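Local coordinates for protein Two-component response regulator, LuxR family (Aurantimonas sp., PDB 3CZ5) that probably acts as a phosphorylation-controlled, DNA-binding transcription regulator of the LuxR family, represented here by its receiver domain, at residues A37-A40 / G41-Y44; G20-R23 / L24-R28. All coordinates share one frame; numbering follows the deposited sequence.

Contact 1: A37-A40 / G41-Y44; sequences AADA and GEAY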
loop_
_atom_site.group_PDB
_atom_site.type_symbol
_atom_site.label_atom_id
_atom_site.label_comp_id
_atom_site.label_asym_id
_atom_site.label_seq_id
_atom_site.Cartn_x
_atom_site.Cartn_y
_atom_site.Cartn_z
ATOM N N ALA A 37 5.179 -11.039 1.344
ATOM C CA ALA A 37 6.006 -11.156 0.109
ATOM C C ALA A 37 7.228 -10.258 0.155
ATOM O O ALA A 37 7.255 -9.260 0.852
ATOM C CB ALA A 37 5.180 -10.864 -1.144
ATOM N N ALA A 38 8.261 -10.605 -0.588
ATOM C CA ALA A 38 9.509 -9.838 -0.479
ATOM C C ALA A 38 9.876 -9.132 -1.735
ATOM O O ALA A 38 10.901 -8.485 -1.715
ATOM C CB ALA A 38 10.622 -10.766 -0.150
ATOM N N ASP A 39 9.154 -9.361 -2.843
ATOM C CA ASP A 39 9.317 -8.615 -4.095
ATOM C C ASP A 39 8.076 -8.741 -4.928
ATOM O O ASP A 39 7.129 -9.419 -4.549
ATOM C CB ASP A 39 10.416 -9.228 -4.910
ATOM C CG ASP A 39 10.213 -10.734 -5.084
ATOM O OD1 ASP A 39 9.132 -11.180 -5.554
ATOM O OD2 ASP A 39 11.162 -11.472 -4.776
ATOM N N ALA A 40 8.113 -8.149 -6.116
ATOM C CA ALA A 40 6.919 -8.061 -6.942
ATOM C C ALA A 40 6.446 -9.411 -7.414
ATOM O O ALA A 40 5.226 -9.653 -7.498
ATOM C CB ALA A 40 7.166 -7.161 -8.129
ATOM N N GLY A 41 7.399 -10.271 -7.784
ATOM C CA GLY A 41 7.033 -11.537 -8.386
ATOM C C GLY A 41 6.163 -12.334 -7.433
ATOM O O GLY A 41 5.017 -12.737 -7.779
ATOM N N GLU A 42 6.740 -12.559 -6.233
ATOM C CA GLU A 42 6.160 -13.320 -5.148
ATOM C C GLU A 42 4.823 -12.644 -4.814
ATOM O O GLU A 42 3.855 -13.262 -4.406
ATOM C CB GLU A 42 7.151 -13.324 -3.996
ATOM C CG GLU A 42 6.924 -14.290 -2.799
ATOM C CD GLU A 42 7.905 -14.005 -1.545
ATOM O OE1 GLU A 42 8.733 -13.020 -1.625
ATOM O OE2 GLU A 42 7.814 -14.741 -0.488
ATOM N N ALA A 43 4.719 -11.375 -5.086
ATOM C CA ALA A 43 3.476 -10.694 -4.752
ATOM C C ALA A 43 2.317 -11.103 -5.673
ATOM O O ALA A 43 1.277 -11.564 -5.240
ATOM C CB ALA A 43 3.691 -9.200 -4.758
ATOM N N TYR A 44 2.513 -10.902 -6.954
ATOM C CA TYR A 44 1.612 -11.398 -7.961
ATOM C C TYR A 44 1.182 -12.864 -7.707
ATOM O O TYR A 44 0.026 -13.225 -7.869
ATOM C CB TYR A 44 2.332 -11.308 -9.299
ATOM C CG TYR A 44 1.368 -11.480 -10.416
ATOM C CD1 TYR A 44 0.183 -10.740 -10.436
ATOM C CD2 TYR A 44 1.598 -12.405 -11.439
ATOM C CE1 TYR A 44 -0.724 -10.888 -11.442
ATOM C CE2 TYR A 44 0.687 -12.548 -12.447
ATOM C CZ TYR A 44 -0.458 -11.781 -12.430
ATOM O OH TYR A 44 -1.346 -11.944 -13.429
#

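Contact 2: G20-R23 / L24-R28; sequences GYRR and LIERR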
loop_
_atom_site.group_PDB
_atom_site.type_symbol
_atom_site.label_atom_id
_atom_site.label_comp_id
_atom_site.label_asym_id
_atom_site.label_seq_id
_atom_site.Cartn_x
_atom_site.Cartn_y
_atom_site.Cartn_z
ATOM N N GLY A 20 7.397 -5.877 12.126
ATOM C CA GLY A 20 6.963 -4.849 12.968
ATOM C C GLY A 20 5.649 -4.295 12.457
ATOM O O GLY A 20 4.727 -4.005 13.221
ATOM N N TYR A 21 5.539 -4.120 11.158
ATOM C CA TYR A 21 4.296 -3.589 10.646
ATOM C C TYR A 21 3.204 -4.614 10.682
ATOM O O TYR A 21 2.032 -4.260 10.877
ATOM C CB TYR A 21 4.448 -3.085 9.242
ATOM C CG TYR A 21 5.215 -1.815 9.158
ATOM C CD1 TYR A 21 4.864 -0.789 9.946
ATOM C CD2 TYR A 21 6.267 -1.654 8.272
ATOM C CE1 TYR A 21 5.502 0.380 9.910
ATOM C CE2 TYR A 21 6.941 -0.447 8.200
ATOM C CZ TYR A 21 6.534 0.576 9.054
ATOM O OH TYR A 21 7.140 1.821 9.122
ATOM N N ARG A 22 3.531 -5.886 10.494
ATOM C CA ARG A 22 2.455 -6.848 10.703
ATOM C C ARG A 22 1.831 -6.699 12.099
ATOM O O ARG A 22 0.608 -6.649 12.295
ATOM C CB ARG A 22 2.961 -8.257 10.562
ATOM C CG ARG A 22 1.989 -9.264 11.161
ATOM C CD ARG A 22 2.577 -10.628 10.895
ATOM N NE ARG A 22 3.507 -11.060 11.961
ATOM C CZ ARG A 22 3.153 -11.094 13.245
ATOM N NH1 ARG A 22 1.935 -10.756 13.587
ATOM N NH2 ARG A 22 3.998 -11.501 14.165
ATOM N N ARG A 23 2.694 -6.628 13.090
ATOM C CA ARG A 23 2.187 -6.591 14.451
ATOM C C ARG A 23 1.437 -5.301 14.690
ATOM O O ARG A 23 0.533 -5.249 15.500
ATOM C CB ARG A 23 3.296 -6.857 15.459
ATOM C CG ARG A 23 4.008 -8.176 15.127
ATOM C CD ARG A 23 5.314 -8.402 15.921
ATOM N NE ARG A 23 5.077 -8.532 17.362
ATOM C CZ ARG A 23 5.984 -8.228 18.292
ATOM N NH1 ARG A 23 7.207 -7.801 17.919
ATOM N NH2 ARG A 23 5.691 -8.383 19.590
ATOM N N LEU A 24 1.782 -4.256 13.967
ATOM C CA LEU A 24 1.029 -3.028 14.125
ATOM C C LEU A 24 -0.331 -3.197 13.509
ATOM O O LEU A 24 -1.324 -2.914 14.122
ATOM C CB LEU A 24 1.700 -1.846 13.424
ATOM C CG LEU A 24 1.241 -0.472 13.891
ATOM C CD1 LEU A 24 1.365 -0.377 15.371
ATOM C CD2 LEU A 24 2.081 0.561 13.267
ATOM N N ILE A 25 -0.370 -3.676 12.287
ATOM C CA ILE A 25 -1.636 -3.828 11.639
ATOM C C ILE A 25 -2.575 -4.724 12.421
ATOM O O ILE A 25 -3.826 -4.531 12.382
ATOM C CB ILE A 25 -1.487 -4.416 10.254
ATOM C CG1 ILE A 25 -0.486 -3.589 9.447
ATOM C CG2 ILE A 25 -2.784 -4.311 9.525
ATOM C CD1 ILE A 25 -0.626 -3.712 7.996
ATOM N N GLU A 26 -2.016 -5.699 13.135
ATOM C CA GLU A 26 -2.908 -6.684 13.735
ATOM C C GLU A 26 -3.400 -6.295 15.094
ATOM O O GLU A 26 -4.146 -7.025 15.715
ATOM C CB GLU A 26 -2.316 -8.063 13.760
ATOM C CG GLU A 26 -2.287 -8.699 12.428
ATOM C CD GLU A 26 -1.725 -10.080 12.541
ATOM O OE1 GLU A 26 -1.470 -10.435 13.718
ATOM O OE2 GLU A 26 -1.588 -10.805 11.501
ATOM N N ARG A 27 -3.032 -5.121 15.554
ATOM C CA ARG A 27 -3.578 -4.658 16.831
ATOM C C ARG A 27 -4.985 -4.118 16.570
ATOM O O ARG A 27 -5.784 -3.963 17.506
ATOM C CB ARG A 27 -2.680 -3.624 17.509
ATOM C CG ARG A 27 -1.172 -4.039 17.489
ATOM C CD ARG A 27 -0.261 -3.131 18.351
ATOM N NE ARG A 27 0.916 -3.818 18.924
ATOM C CZ ARG A 27 2.186 -3.669 18.499
ATOM N NH1 ARG A 27 2.452 -2.843 17.473
ATOM N NH2 ARG A 27 3.188 -4.320 19.098
ATOM N N ARG A 28 -5.300 -3.863 15.301
ATOM C CA ARG A 28 -6.642 -3.485 14.953
ATOM C C ARG A 28 -7.336 -4.807 14.741
ATOM O O ARG A 28 -7.033 -5.497 13.790
ATOM C CB ARG A 28 -6.633 -2.586 13.723
ATOM C CG ARG A 28 -7.728 -2.713 12.685
ATOM C CD ARG A 28 -9.173 -2.847 13.209
ATOM N NE ARG A 28 -10.215 -2.183 12.397
ATOM C CZ ARG A 28 -11.292 -2.800 11.911
ATOM N NH1 ARG A 28 -11.481 -4.110 12.130
ATOM N NH2 ARG A 28 -12.173 -2.102 11.197
#

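Contact 1: A37-A40 / G41-Y44
Ala37, the last residue of edge strand 31-37, turns its methyl toward Ala43, CB to CB 4.2 Å, an apolar contact that Val11 of strand 6-11 completes from the sheet side. At Ala38 the backbone N donates to Glu42 OE1 at 2.7 Å, reaching the carboxylate from above its plane, 55° out of it. Glu42 gets there because CG lies anti to its backbone N and the chain beyond runs extended, back past the helix start. Asp39 follows as the N-cap of helix 40-48. With CG tucked between the backbone N and the carbonyl carbon (chi1 52°), its OD1 accepts from Glu42 N at 2.8 Å in a nearly straight bond of 167°, while its carbonyl O receives only a weak bond from Ala43 N. Ala40 O accepts from Tyr44 N at 3.0 Å. Glu42 thus bonds at both ends: Asp39 OD1 caps its backbone N-H, while its own OE1 takes the N-H of Ala38. The two acids approach to 4.3 Å between Asp39 OD2 and Glu42 OE1; the helix N terminus and the N-H donors would be expected to offset the repulsion between them.

Contact 2: G20-R23 / L24-R28
The Arg22 guanidinium meets Glu26 at its edge, near its own plane, while CG of Arg23 lies against one face; the Arg27 guanidinium is modelled with the carbonyl O of Arg23 over one face and Leu24 CD1 at its edge, but this placement is doubtful, because Arg27 CG sits too close to that same oxygen. These groups gather round the C-terminal end of helix 15-25, the crossover helix of the first beta-alpha-beta unit in the CheY-like receiver fold. Arg22 and Glu26 form an i to i+4 salt bridge, long at 3.4 Å between NH1 and OE1, with the guanidinium and carboxylate planes 53° apart. Arg22 has CG anti to its backbone N (chi1 163°) and bends at chi3, which turns NH1 toward Glu26 and lets NE pair with Glu19 one turn earlier. The other carboxylate oxygen of Glu26, OE2, accepts from the backbone N of Val33, fastening the helix end to strand 31-37. On the buried side, Ile25 packs its side chain on Leu115 and Ile119 of helix 114-122 and on Tyr31. Tyr21, one turn back, also touches Leu115, and its ring makes an edge-to-face contact with Phe85. The helical backbone continues beneath: Leu24 N bonds to Gly20 O, and Glu26 N to Arg22 O at 2.9 Å. A type I beta turn runs from Ile25 to Arg28, whose side chain makes a salt bridge from NE to Glu120 and a hydrogen bond from NH2 to Ser4. Among the helical bonds, the one from Ile25 N to Tyr21 O is 2.8 Å long and almost straight at 175°.

How the contacts relate
From the N terminus, strand 6-11 leads into helix 15-25, and contact 2 closes the last turns of that helix before the chain re-enters the sheet as strand 31-37. Contact 1 follows at the far end of this strand, where the chain turns into helix 40-48. The two are in series, neither nested nor crossed, with centres about 20 Å apart and nearest atoms about 10 Å apart. Together they mark the exit from one helix and the entry to the next, with edge strand 31-37 between them. Contact 2 ties its helix to that strand and to helix 114-122, whereas contact 1 seats helix 40-48 beside strand 6-11.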